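Alpha-L-rhamnosidase (Klebsiella oxytoca, PDB 4XHC) probably hydrolyses terminal alpha-L-rhamnose from rhamnosides as a two-domain family 78 glycoside hydrolase, and binds rhamnose in its ligand pocket. Local coordinates at residues Y85-E88 and G92-V95; V178-V183 and F187-T192; G204-A209 and F537-G542; Q417-S422 and E455-A460; W435-E440 and E449-L454. One frame throughout, in Å; residues are numbered along the deposited sequence.

Contact 1. Residues Y85-E88 and G92-V95; sequences YQRE and GDSV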
# COMPACT_ATOMS: atom_id res chain seq x y z
N TYR A 85 19.93 -9.21 10.20
CA TYR A 85 19.98 -7.79 10.59
C TYR A 85 21.30 -7.10 10.21
O TYR A 85 21.41 -5.87 10.28
CB TYR A 85 19.69 -7.60 12.09
CG TYR A 85 18.33 -8.09 12.58
CD1 TYR A 85 17.19 -8.01 11.77
CD2 TYR A 85 18.18 -8.61 13.87
CE1 TYR A 85 15.95 -8.45 12.23
CE2 TYR A 85 16.95 -9.05 14.32
CZ TYR A 85 15.84 -8.97 13.50
OH TYR A 85 14.62 -9.42 13.94
N GLN A 86 22.30 -7.90 9.82
CA GLN A 86 23.56 -7.40 9.28
C GLN A 86 23.53 -7.19 7.77
O GLN A 86 24.44 -6.57 7.23
CB GLN A 86 24.70 -8.37 9.60
CG GLN A 86 24.98 -8.58 11.09
CD GLN A 86 25.31 -7.28 11.83
OE1 GLN A 86 26.15 -6.48 11.42
NE2 GLN A 86 24.62 -7.08 12.94
N ARG A 87 22.51 -7.70 7.08
CA ARG A 87 22.47 -7.62 5.62
C ARG A 87 22.04 -6.26 5.12
O ARG A 87 21.20 -5.60 5.72
CB ARG A 87 21.54 -8.67 5.01
CG ARG A 87 22.19 -10.03 4.80
CD ARG A 87 21.28 -10.96 4.02
NE ARG A 87 21.15 -10.56 2.62
CZ ARG A 87 20.30 -11.11 1.75
NH1 ARG A 87 19.49 -12.09 2.13
NH2 ARG A 87 20.27 -10.67 0.50
N GLU A 88 22.62 -5.87 3.98
CA GLU A 88 22.32 -4.61 3.32
C GLU A 88 21.70 -4.93 1.96
O GLU A 88 22.40 -5.36 1.04
CB GLU A 88 23.60 -3.79 3.18
CG GLU A 88 24.25 -3.47 4.51
CD GLU A 88 25.55 -2.69 4.39
OE1 GLU A 88 25.89 -2.22 3.29
OE2 GLU A 88 26.24 -2.55 5.42
N GLY A 92 15.55 -5.60 -5.83
CA GLY A 92 15.41 -6.97 -6.29
C GLY A 92 15.70 -8.02 -5.23
O GLY A 92 15.32 -9.17 -5.40
N ASP A 93 16.38 -7.65 -4.14
CA ASP A 93 16.67 -8.60 -3.07
C ASP A 93 15.40 -8.92 -2.30
O ASP A 93 14.55 -8.07 -2.12
CB ASP A 93 17.73 -8.05 -2.11
CG ASP A 93 19.12 -8.01 -2.73
OD1 ASP A 93 19.36 -8.67 -3.77
OD2 ASP A 93 20.00 -7.30 -2.17
N SER A 94 15.27 -10.17 -1.86
CA SER A 94 14.10 -10.59 -1.09
C SER A 94 14.40 -11.79 -0.18
O SER A 94 15.26 -12.59 -0.48
CB SER A 94 12.93 -10.93 -2.02
OG SER A 94 13.03 -12.24 -2.51
N VAL A 95 13.67 -11.89 0.92
CA VAL A 95 13.86 -12.99 1.86
C VAL A 95 12.53 -13.53 2.31
O VAL A 95 11.51 -12.87 2.14
CB VAL A 95 14.63 -12.52 3.10
CG1 VAL A 95 16.06 -12.19 2.72
CG2 VAL A 95 13.95 -11.32 3.74

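Contact 2. Residues V178-V183 and F187-T192; sequences VEVKAV and FRLQFT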
# COMPACT_ATOMS: atom_id res chain seq x y z
N VAL A 178 9.57 -10.64 2.24
CA VAL A 178 9.93 -9.22 2.20
C VAL A 178 10.81 -8.98 0.98
O VAL A 178 11.89 -9.55 0.86
CB VAL A 178 10.71 -8.81 3.46
CG1 VAL A 178 11.05 -7.33 3.41
CG2 VAL A 178 9.91 -9.14 4.70
N GLU A 179 10.33 -8.11 0.10
CA GLU A 179 10.98 -7.82 -1.16
C GLU A 179 11.32 -6.33 -1.25
O GLU A 179 10.46 -5.49 -1.02
CB GLU A 179 10.04 -8.22 -2.28
CG GLU A 179 10.64 -8.27 -3.68
CD GLU A 179 9.75 -9.02 -4.67
OE1 GLU A 179 8.61 -9.46 -4.29
OE2 GLU A 179 10.20 -9.16 -5.83
N VAL A 180 12.56 -6.01 -1.55
CA VAL A 180 12.92 -4.63 -1.84
C VAL A 180 12.71 -4.41 -3.34
O VAL A 180 13.52 -4.85 -4.16
CB VAL A 180 14.37 -4.31 -1.42
CG1 VAL A 180 14.68 -2.84 -1.65
CG2 VAL A 180 14.60 -4.66 0.04
N LYS A 181 11.59 -3.78 -3.69
CA LYS A 181 11.23 -3.53 -5.09
C LYS A 181 12.12 -2.48 -5.72
O LYS A 181 12.52 -2.62 -6.88
CB LYS A 181 9.78 -3.06 -5.21
CG LYS A 181 8.75 -4.15 -5.04
CD LYS A 181 8.74 -5.06 -6.25
CE LYS A 181 7.50 -5.93 -6.26
NZ LYS A 181 7.63 -6.98 -7.31
N ALA A 182 12.40 -1.42 -4.97
CA ALA A 182 13.21 -0.33 -5.49
C ALA A 182 13.80 0.54 -4.40
O ALA A 182 13.11 0.98 -3.49
CB ALA A 182 12.39 0.53 -6.43
N VAL A 183 15.10 0.75 -4.52
CA VAL A 183 15.81 1.85 -3.89
C VAL A 183 16.73 2.34 -5.01
O VAL A 183 16.71 1.78 -6.10
CB VAL A 183 16.61 1.39 -2.65
CG1 VAL A 183 15.67 1.01 -1.52
CG2 VAL A 183 17.52 0.20 -2.97
N PHE A 187 22.27 3.74 -2.24
CA PHE A 187 22.08 3.24 -0.87
C PHE A 187 21.36 1.89 -0.79
O PHE A 187 20.71 1.45 -1.74
CB PHE A 187 21.37 4.29 0.02
CG PHE A 187 19.87 4.36 -0.16
CD1 PHE A 187 19.31 5.19 -1.13
CD2 PHE A 187 19.02 3.61 0.66
CE1 PHE A 187 17.93 5.27 -1.29
CE2 PHE A 187 17.64 3.67 0.49
CZ PHE A 187 17.09 4.51 -0.48
N ARG A 188 21.51 1.26 0.37
CA ARG A 188 20.93 -0.05 0.65
C ARG A 188 20.09 -0.01 1.91
O ARG A 188 20.26 0.86 2.76
CB ARG A 188 22.05 -1.08 0.80
CG ARG A 188 22.80 -1.34 -0.49
CD ARG A 188 24.11 -2.06 -0.24
NE ARG A 188 24.99 -1.32 0.68
CZ ARG A 188 25.71 -0.24 0.36
NH1 ARG A 188 25.68 0.28 -0.86
NH2 ARG A 188 26.47 0.34 1.28
N LEU A 189 19.18 -0.97 2.02
CA LEU A 189 18.26 -1.04 3.13
C LEU A 189 18.66 -2.15 4.10
O LEU A 189 19.16 -3.20 3.68
CB LEU A 189 16.85 -1.28 2.60
CG LEU A 189 15.73 -0.99 3.60
CD1 LEU A 189 15.65 0.50 3.91
CD2 LEU A 189 14.41 -1.50 3.07
N GLN A 190 18.43 -1.93 5.39
CA GLN A 190 18.91 -2.82 6.44
C GLN A 190 17.88 -2.90 7.56
O GLN A 190 17.61 -1.90 8.21
CB GLN A 190 20.24 -2.27 6.96
CG GLN A 190 20.90 -3.06 8.08
CD GLN A 190 22.31 -2.55 8.38
OE1 GLN A 190 22.63 -1.36 8.21
NE2 GLN A 190 23.16 -3.45 8.85
N PHE A 191 17.31 -4.09 7.79
CA PHE A 191 16.33 -4.29 8.85
C PHE A 191 17.04 -4.57 10.16
O PHE A 191 18.02 -5.31 10.17
CB PHE A 191 15.41 -5.45 8.51
CG PHE A 191 14.52 -5.18 7.34
CD1 PHE A 191 14.97 -5.37 6.05
CD2 PHE A 191 13.24 -4.69 7.53
CE1 PHE A 191 14.15 -5.11 4.97
CE2 PHE A 191 12.41 -4.43 6.46
CZ PHE A 191 12.87 -4.64 5.18
N THR A 192 16.58 -3.98 11.26
CA THR A 192 17.21 -4.20 12.57
C THR A 192 16.30 -4.93 13.57
O THR A 192 16.79 -5.41 14.59
CB THR A 192 17.72 -2.88 13.21
OG1 THR A 192 16.61 -2.08 13.64
CG2 THR A 192 18.58 -2.09 12.23

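Contact 3. Residues G204-A209 and F537-G542; sequences GACPAA and FIRQYG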
# COMPACT_ATOMS: atom_id res chain seq x y z
N GLY A 204 -6.75 -16.74 28.99
CA GLY A 204 -6.88 -17.36 30.30
C GLY A 204 -6.22 -18.73 30.35
O GLY A 204 -5.63 -19.18 29.36
N ALA A 205 -6.33 -19.38 31.50
CA ALA A 205 -5.78 -20.73 31.71
C ALA A 205 -6.50 -21.76 30.84
O ALA A 205 -7.62 -21.52 30.36
CB ALA A 205 -5.85 -21.12 33.18
N CYS A 206 -5.85 -22.90 30.65
CA CYS A 206 -6.36 -23.99 29.81
C CYS A 206 -5.84 -25.35 30.30
O CYS A 206 -4.69 -25.69 30.03
CB CYS A 206 -5.93 -23.76 28.36
SG CYS A 206 -6.42 -25.08 27.23
N PRO A 207 -6.68 -26.13 31.02
CA PRO A 207 -6.20 -27.41 31.58
C PRO A 207 -5.50 -28.33 30.57
O PRO A 207 -5.89 -28.39 29.40
CB PRO A 207 -7.48 -28.07 32.14
CG PRO A 207 -8.63 -27.26 31.65
CD PRO A 207 -8.10 -25.88 31.37
N ALA A 208 -4.46 -29.04 31.02
CA ALA A 208 -3.73 -29.99 30.18
C ALA A 208 -4.58 -31.23 29.94
O ALA A 208 -5.40 -31.61 30.77
CB ALA A 208 -2.41 -30.37 30.85
N ALA A 209 -4.39 -31.87 28.79
CA ALA A 209 -5.11 -33.09 28.47
C ALA A 209 -4.55 -34.28 29.26
O ALA A 209 -3.35 -34.38 29.48
CB ALA A 209 -5.04 -33.36 26.97
N PHE A 537 -13.52 -34.25 21.79
CA PHE A 537 -13.62 -35.71 21.84
C PHE A 537 -12.61 -36.31 22.82
O PHE A 537 -12.94 -37.18 23.63
CB PHE A 537 -13.41 -36.34 20.46
CG PHE A 537 -14.52 -36.06 19.49
CD1 PHE A 537 -15.83 -36.45 19.77
CD2 PHE A 537 -14.26 -35.45 18.27
CE1 PHE A 537 -16.85 -36.20 18.87
CE2 PHE A 537 -15.28 -35.20 17.36
CZ PHE A 537 -16.58 -35.58 17.66
N ILE A 538 -11.37 -35.85 22.73
CA ILE A 538 -10.29 -36.41 23.53
C ILE A 538 -10.54 -36.13 25.00
O ILE A 538 -10.43 -37.03 25.84
CB ILE A 538 -8.91 -35.91 23.04
CG1 ILE A 538 -8.59 -36.55 21.69
CG2 ILE A 538 -7.82 -36.25 24.04
CD1 ILE A 538 -7.54 -35.81 20.90
N ARG A 539 -10.91 -34.89 25.32
CA ARG A 539 -11.11 -34.47 26.71
C ARG A 539 -12.43 -34.96 27.30
O ARG A 539 -12.45 -35.48 28.41
CB ARG A 539 -11.01 -32.95 26.83
CG ARG A 539 -9.60 -32.42 26.64
CD ARG A 539 -9.60 -30.96 26.22
NE ARG A 539 -8.26 -30.52 25.85
CZ ARG A 539 -7.47 -29.76 26.61
NH1 ARG A 539 -7.86 -29.32 27.80
NH2 ARG A 539 -6.27 -29.42 26.15
N GLN A 540 -13.52 -34.80 26.56
CA GLN A 540 -14.86 -35.17 27.05
C GLN A 540 -15.04 -36.68 27.19
O GLN A 540 -15.70 -37.12 28.12
CB GLN A 540 -15.93 -34.61 26.11
CG GLN A 540 -17.36 -34.72 26.62
CD GLN A 540 -17.62 -33.90 27.85
OE1 GLN A 540 -16.98 -32.87 28.08
NE2 GLN A 540 -18.56 -34.34 28.65
N TYR A 541 -14.49 -37.47 26.27
CA TYR A 541 -14.64 -38.93 26.31
C TYR A 541 -13.43 -39.66 26.89
O TYR A 541 -13.40 -40.89 26.95
CB TYR A 541 -14.96 -39.47 24.92
CG TYR A 541 -16.31 -39.01 24.42
CD1 TYR A 541 -16.45 -37.76 23.83
CD2 TYR A 541 -17.45 -39.81 24.55
CE1 TYR A 541 -17.68 -37.32 23.36
CE2 TYR A 541 -18.68 -39.38 24.09
CZ TYR A 541 -18.78 -38.13 23.50
OH TYR A 541 -19.98 -37.68 23.04
N GLY A 542 -12.43 -38.89 27.31
CA GLY A 542 -11.24 -39.45 27.95
C GLY A 542 -10.54 -40.47 27.07
O GLY A 542 -10.19 -41.55 27.53

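Contact 4. Residues Q417-S422 and E455-A460; sequences QGFYVS and EKNPPA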
# COMPACT_ATOMS: atom_id res chain seq x y z
N GLN A 417 -29.39 -51.69 -0.45
CA GLN A 417 -28.08 -51.03 -0.34
C GLN A 417 -27.61 -50.83 1.11
O GLN A 417 -26.42 -50.66 1.35
CB GLN A 417 -28.12 -49.67 -1.05
CG GLN A 417 -28.19 -49.76 -2.57
CD GLN A 417 -27.98 -48.42 -3.22
OE1 GLN A 417 -26.88 -48.10 -3.66
NE2 GLN A 417 -29.03 -47.59 -3.23
N GLY A 418 -28.55 -50.86 2.06
CA GLY A 418 -28.24 -50.67 3.48
C GLY A 418 -27.86 -49.25 3.82
O GLY A 418 -27.15 -49.01 4.79
N PHE A 419 -28.34 -48.31 3.01
CA PHE A 419 -28.06 -46.88 3.15
C PHE A 419 -29.33 -46.09 2.87
O PHE A 419 -30.27 -46.59 2.25
CB PHE A 419 -26.99 -46.41 2.15
CG PHE A 419 -25.58 -46.86 2.46
CD1 PHE A 419 -25.01 -46.60 3.71
CD2 PHE A 419 -24.80 -47.48 1.50
CE1 PHE A 419 -23.70 -47.00 3.99
CE2 PHE A 419 -23.49 -47.88 1.78
CZ PHE A 419 -22.94 -47.64 3.02
N TYR A 420 -29.36 -44.84 3.33
CA TYR A 420 -30.41 -43.92 2.95
C TYR A 420 -30.06 -43.27 1.60
O TYR A 420 -28.90 -42.96 1.34
CB TYR A 420 -30.59 -42.83 4.02
CG TYR A 420 -31.08 -43.33 5.37
CD1 TYR A 420 -32.44 -43.54 5.61
CD2 TYR A 420 -30.19 -43.58 6.41
CE1 TYR A 420 -32.89 -43.99 6.84
CE2 TYR A 420 -30.62 -44.04 7.64
CZ TYR A 420 -31.97 -44.23 7.86
OH TYR A 420 -32.40 -44.68 9.09
N VAL A 421 -31.07 -43.08 0.75
CA VAL A 421 -30.91 -42.35 -0.49
C VAL A 421 -31.43 -40.91 -0.36
O VAL A 421 -32.20 -40.60 0.54
CB VAL A 421 -31.60 -43.06 -1.67
CG1 VAL A 421 -31.07 -44.48 -1.81
CG2 VAL A 421 -33.12 -43.08 -1.51
N SER A 422 -31.00 -40.04 -1.27
CA SER A 422 -31.33 -38.61 -1.20
C SER A 422 -31.66 -38.04 -2.59
O SER A 422 -30.93 -38.28 -3.56
CB SER A 422 -30.15 -37.86 -0.57
OG SER A 422 -30.49 -36.51 -0.25
N GLU A 455 -17.78 -48.50 6.53
CA GLU A 455 -16.42 -48.95 6.74
C GLU A 455 -16.07 -50.02 5.70
O GLU A 455 -14.98 -50.03 5.16
CB GLU A 455 -16.30 -49.49 8.18
CG GLU A 455 -15.33 -50.64 8.42
CD GLU A 455 -15.29 -51.10 9.88
OE1 GLU A 455 -15.78 -50.39 10.79
OE2 GLU A 455 -14.75 -52.20 10.12
N LYS A 456 -17.02 -50.89 5.41
CA LYS A 456 -16.83 -51.98 4.44
C LYS A 456 -17.30 -51.68 3.01
O LYS A 456 -16.87 -52.33 2.06
CB LYS A 456 -17.59 -53.19 4.98
CG LYS A 456 -17.15 -53.56 6.39
CD LYS A 456 -17.82 -54.77 7.04
CE LYS A 456 -17.27 -54.88 8.45
NZ LYS A 456 -17.23 -56.28 8.95
N ASN A 457 -18.20 -50.72 2.86
CA ASN A 457 -18.81 -50.40 1.57
C ASN A 457 -19.06 -48.89 1.42
O ASN A 457 -20.20 -48.42 1.42
CB ASN A 457 -20.08 -51.21 1.43
CG ASN A 457 -20.59 -51.23 0.02
OD1 ASN A 457 -21.66 -50.70 -0.26
ND2 ASN A 457 -19.82 -51.82 -0.87
N PRO A 458 -17.96 -48.12 1.27
CA PRO A 458 -18.01 -46.66 1.25
C PRO A 458 -18.82 -46.05 0.08
O PRO A 458 -18.56 -46.38 -1.07
CB PRO A 458 -16.53 -46.26 1.15
CG PRO A 458 -15.72 -47.50 1.32
CD PRO A 458 -16.61 -48.64 0.95
N PRO A 459 -19.80 -45.17 0.39
CA PRO A 459 -20.54 -44.36 -0.58
C PRO A 459 -19.65 -43.54 -1.50
O PRO A 459 -18.55 -43.17 -1.14
CB PRO A 459 -21.36 -43.40 0.30
CG PRO A 459 -21.58 -44.16 1.56
CD PRO A 459 -20.33 -44.98 1.75
N ALA A 460 -20.19 -43.21 -2.67
CA ALA A 460 -19.43 -42.53 -3.70
C ALA A 460 -19.14 -41.06 -3.37
O ALA A 460 -18.08 -40.54 -3.72
CB ALA A 460 -20.18 -42.63 -5.03

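Contact 5. Residues W435-E440 and E449-L454; sequences WLVLAE and EIMRNL. With SO4 (sulfate ion), chain D.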
# COMPACT_ATOMS: atom_id res chain seq x y z
N TRP A 435 -25.94 -38.07 9.22
CA TRP A 435 -26.95 -37.22 9.84
C TRP A 435 -28.19 -37.98 10.26
O TRP A 435 -28.77 -37.67 11.30
CB TRP A 435 -27.31 -36.03 8.94
CG TRP A 435 -26.44 -34.87 9.20
CD1 TRP A 435 -25.46 -34.37 8.38
CD2 TRP A 435 -26.41 -34.08 10.38
NE1 TRP A 435 -24.84 -33.31 8.98
CE2 TRP A 435 -25.40 -33.10 10.21
CE3 TRP A 435 -27.14 -34.10 11.58
CZ2 TRP A 435 -25.11 -32.15 11.20
CZ3 TRP A 435 -26.84 -33.15 12.56
CH2 TRP A 435 -25.84 -32.19 12.36
N LEU A 436 -28.60 -38.97 9.49
CA LEU A 436 -29.77 -39.76 9.87
C LEU A 436 -29.46 -40.76 11.00
O LEU A 436 -30.37 -41.21 11.69
CB LEU A 436 -30.39 -40.45 8.66
CG LEU A 436 -31.13 -39.48 7.73
CD1 LEU A 436 -31.44 -40.12 6.39
CD2 LEU A 436 -32.42 -38.95 8.36
N VAL A 437 -28.19 -41.10 11.19
CA VAL A 437 -27.78 -41.85 12.37
C VAL A 437 -27.75 -40.94 13.61
O VAL A 437 -28.14 -41.36 14.70
CB VAL A 437 -26.42 -42.56 12.16
CG1 VAL A 437 -25.84 -43.09 13.47
CG2 VAL A 437 -26.59 -43.69 11.16
N LEU A 438 -27.29 -39.71 13.46
CA LEU A 438 -27.28 -38.78 14.58
C LEU A 438 -28.70 -38.42 15.00
O LEU A 438 -28.96 -38.15 16.17
CB LEU A 438 -26.49 -37.51 14.23
CG LEU A 438 -24.97 -37.68 14.13
CD1 LEU A 438 -24.35 -36.41 13.59
CD2 LEU A 438 -24.37 -38.02 15.48
N ALA A 439 -29.61 -38.42 14.04
CA ALA A 439 -31.02 -38.13 14.28
C ALA A 439 -31.75 -39.23 15.05
O ALA A 439 -32.87 -39.03 15.52
CB ALA A 439 -31.72 -37.89 12.95
N GLU A 440 -31.10 -40.39 15.15
CA GLU A 440 -31.63 -41.56 15.87
C GLU A 440 -32.88 -42.12 15.20
O GLU A 440 -33.82 -42.52 15.87
CB GLU A 440 -31.87 -41.25 17.36
CG GLU A 440 -30.66 -40.67 18.07
CD GLU A 440 -30.67 -40.90 19.57
OE1 GLU A 440 -31.70 -40.63 20.22
OE2 GLU A 440 -29.63 -41.37 20.09
N GLU A 449 -25.18 -51.13 12.31
CA GLU A 449 -25.04 -51.77 10.98
C GLU A 449 -24.74 -50.77 9.85
O GLU A 449 -24.00 -51.10 8.93
CB GLU A 449 -26.33 -52.56 10.59
CG GLU A 449 -26.63 -53.85 11.40
CD GLU A 449 -28.03 -54.43 11.16
OE1 GLU A 449 -28.44 -55.35 11.93
OE2 GLU A 449 -28.75 -53.98 10.24
N ILE A 450 -25.30 -49.56 9.93
CA ILE A 450 -24.99 -48.52 8.93
C ILE A 450 -23.53 -48.04 9.02
O ILE A 450 -22.88 -47.83 7.99
CB ILE A 450 -25.96 -47.32 9.04
CG1 ILE A 450 -27.35 -47.71 8.55
CG2 ILE A 450 -25.46 -46.12 8.23
CD1 ILE A 450 -28.43 -46.76 8.99
N MET A 451 -23.01 -47.86 10.23
CA MET A 451 -21.64 -47.39 10.41
C MET A 451 -20.64 -48.45 9.97
O MET A 451 -19.59 -48.12 9.43
CB MET A 451 -21.38 -46.99 11.86
CG MET A 451 -22.31 -45.93 12.43
SD MET A 451 -22.49 -44.39 11.49
CE MET A 451 -20.82 -43.73 11.58
N ARG A 452 -20.97 -49.72 10.20
CA ARG A 452 -20.19 -50.84 9.64
C ARG A 452 -20.25 -50.89 8.12
O ARG A 452 -19.29 -51.27 7.47
CB ARG A 452 -20.69 -52.19 10.17
CG ARG A 452 -20.41 -52.45 11.63
CD ARG A 452 -18.93 -52.35 11.91
NE ARG A 452 -18.59 -52.88 13.23
CZ ARG A 452 -17.42 -52.69 13.83
NH1 ARG A 452 -16.46 -51.98 13.25
NH2 ARG A 452 -17.22 -53.21 15.03
N ASN A 453 -21.39 -50.49 7.57
CA ASN A 453 -21.56 -50.47 6.13
C ASN A 453 -20.70 -49.38 5.46
O ASN A 453 -20.20 -49.57 4.35
CB ASN A 453 -23.05 -50.31 5.79
CG ASN A 453 -23.42 -50.87 4.44
OD1 ASN A 453 -22.69 -51.68 3.88
ND2 ASN A 453 -24.54 -50.43 3.90
N LEU A 454 -20.50 -48.25 6.13
CA LEU A 454 -19.60 -47.20 5.62
C LEU A 454 -18.15 -47.68 5.56
O LEU A 454 -17.42 -47.35 4.64
CB LEU A 454 -19.64 -45.98 6.51
CG LEU A 454 -20.97 -45.22 6.61
CD1 LEU A 454 -20.88 -44.18 7.70
CD2 LEU A 454 -21.35 -44.55 5.30
S SO4 D . -20.36 -55.42 15.43
O1 SO4 D . -19.72 -56.40 16.32
O2 SO4 D . -20.01 -55.86 14.05
O3 SO4 D . -21.80 -55.39 15.74
O4 SO4 D . -19.95 -54.02 15.67

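Contact 1. Residues Y85-E88 and G92-V95
Arg87 reaches across from the loop 85-88, meets Val95 in strand 94-99 and comes near Asp93 just before it. Its CB already leaves the backbone in the direction of 92-95, and CG stands beside the backbone N, anti to the carbonyl carbon (chi1 -85°). From there CG and CD serve as a spacer until the chain bends at chi3 (71°), which swings the guanidinium toward Val95. At the tip, NH1 lies 3.5 Å from CG1 of Val95 in an oblique approach, with the two side chains sliding past each other in opposite directions. The other terminal nitrogen, NH2, leans toward the carboxylate of Asp93, but NH2 of Arg87 and OD2 of Asp93 remain 4.3 Å apart. That is beyond a salt bridge, so any electrostatic gain is probably modest. OD2 has a firmer partner in the backbone N of Ser90, a bond that ties the turn together just ahead of the strand. Glu88, whose CB points away from 92-95, uses its carboxylate in a salt bridge with Arg188. In the fold, 85-88 follows helix 81-84 and is bonded to strand 187-200 of one sheet through Tyr85 OH and Glu88, while 92-95 pairs through its backbone with strand 175-182 of the other.

Contact 2. Residues V178-V183 and F187-T192
Val183 packs on the ring of Phe187 in the CH-pi part of this contact. CB of Val183 lies 4.3 Å from the ring centroid of Phe187, off-centre and 28° from the ring normal. The nearest ring atom is CZ of Phe187, 3.8 Å from Val183 CB. This approach depends on the first torsion of Phe187 (chi1 80°), which places CG between the backbone N and the carbonyl carbon and turns the ring toward the valine. CG1 of Val183 adds a second touch, 3.9 Å from CE2 of the Phe187 ring.

The remaining pairs are purely apolar. Val178 and Phe191 extend from opposite directions until CG1 of Val178 comes within 3.7 Å of CZ of Phe191, the methyl meeting the ring obliquely. Between these outer pairs, Val180 CG2 and Leu189 CD2 make a looser contact at 4.4 Å. Leu89 and Leu124 add to this buried apolar layer.

Polar interactions lie around the layer. Val183 N bonds to the hydroxyl of Ser91, and Gln190 NE2 makes a weak hydrogen bond to the backbone O of Tyr85.

The touching parts, 178-183 and 187-191, run 159° apart, yet their consecutive strands belong to different sheets and meet through side chains, as in a beta-arch. Strand 175-182, interrupted by a classic bulge at Lys181-Ala182 opposite His123, lies between strands 94-99 and 122-129 in one sheet, whereas strand 187-200 lies between 51-55 and 106-115 in the other.

Contact 3. Residues G204-A209 and F537-G542
The guanidinium of Arg539 meets Pro207 at its edge and Ala209 over one face. CB of Ala209 stands 4.0 Å above the guanidinium plane, displaced toward the rim, while the carbonyl O of Pro207 lies close to that plane. NH1 of Arg539 donates to O of Pro207 at 2.7 Å, with an N-H...O angle of 157°. Seen from the acceptor, the donor is tilted 34° from the carbonyl plane. Cys206 is a looser neighbour, its SG 4.5 Å from NH2 of Arg539 and oblique to the flat group.

An extended run from CG to NE lets the arginine span the gap between its helix and the loop 204-209. The charged end has further partners: NH2 forms a salt bridge with Asp220, and NH1 makes a weak hydrogen bond to the backbone O of Val259. Several acceptors thus fix the rotation of the guanidinium, and the negative charge of Asp220 probably offsets its positive one.

The loop 204-209 follows strand 187-200 in the chain and precedes helix 214-230, whose Asp220 and Val224 lie beside the arginine. Arg539 therefore joins the chain leading into the first helix of the helical domain, 214-230, to helix 534-540, the last helix of the chain.

Contact 4. Residues Q417-S422 and E455-A460
Phe419 and Pro459 are the residues whose backbones come nearest, with CA atoms 8.8 Å apart, where the short strand 419-420 passes the loop that leaves helix 444-456. The separation is filled chiefly by the Phe419 ring, directed at this loop with CG anti to the carbonyl carbon (chi1 -74°). Over one face of the ring lies CG of Pro459, 4.2 Å from the centroid of Phe419 and 20° off the ring normal, a CH-pi contact displaced toward the rim. The two side chains cross at about a right angle, bringing CD of Pro459 to 3.9 Å from CZ of Phe419.

Asn457 approaches the same ring at its edge. Its backbone O lies near the ring plane, 3.3 Å from CZ of Phe419, and its OD1 is 3.9 Å from CE2 of Phe419. The asparagine amide and the ring are nearly parallel, 11° apart, though not in one plane. Phe419 is the second residue of a G1 bulge that begins at Gly418, opposite Asp414.

One ring thus receives two kinds of neighbour: a proline CG-H over the face, and the backbone carbonyl O of Asn457 at the edge, where the partly positive ring hydrogens probably give a weakly favourable electrostatic contact.

Contact 5. Residues W435-E440 and E449-L454
Val437 presents both of its methyls to Ile450 and Met451 across a buried helix-helix contact. Its first torsion (chi1 168°) sets CG1 anti to the backbone N and CG2 anti to the carbonyl carbon. CG2 packs mainly on Ile450 and also nears the sulfur of Met451, while CG1 touches Met451 alone. CG2 of Val437 meets CG2 of Ile450 at 4.0 Å, the side chains sliding past each other in opposite directions. CG1 of Val437 lies 4.1 Å from SD of Met451. The methionine does not set out directly toward the first helix; chi2 (-53°) turns SD to the valine, and the further bend at chi3 (-64°) directs the terminal methyl. Tyr472, Ala475 and Leu476 of helix 466-478 also pack on this methionine.

Arg452 serves a different site. Its chain bends at chi2 and delivers the edge of the guanidinium to a sulfate ion, probably from the crystallisation liquor. One sulfate oxygen, O4, is gripped twice, by NE of Arg452 at 3.0 Å and by NH2 of Arg452 at 2.9 Å, while the bond from NE to O2 is weak. Arg448 also binds the ion, and NH1 of Arg452 forms salt bridges with Glu455 and Glu484.

At the end of the first helix, Glu440 adopts positive phi in a Schellman motif, and the chain turns toward helix 444-456. Two consecutive helices packed through apolar side chains form a helical hairpin, consistent with the six-hairpin glycosidase fold, the (alpha/alpha)6 barrel of family 78 enzymes.

How the contacts relate
Contacts 1 and 2 lie in the N-terminal beta domain, their centres 6 Å apart. They share the sheet containing neighbouring strands 94-99 and 175-182, and backbone pairing of Gly92 with Val180 joins them. Contact 3 follows along the chain and joins the two ends of the helical domain; contacts 4 and 5 fall within the long excursion between its segments. These two touch, with centres 10 Å apart, share helix 444-456, and are linked by Asn453 ND2, bonded to the backbone O of Gln417 and weakly to that of Gly418. About 57 Å separates the centres of contacts 1 and 4, on opposite sides of the chain's centre, reflecting an elongated two-domain enzyme.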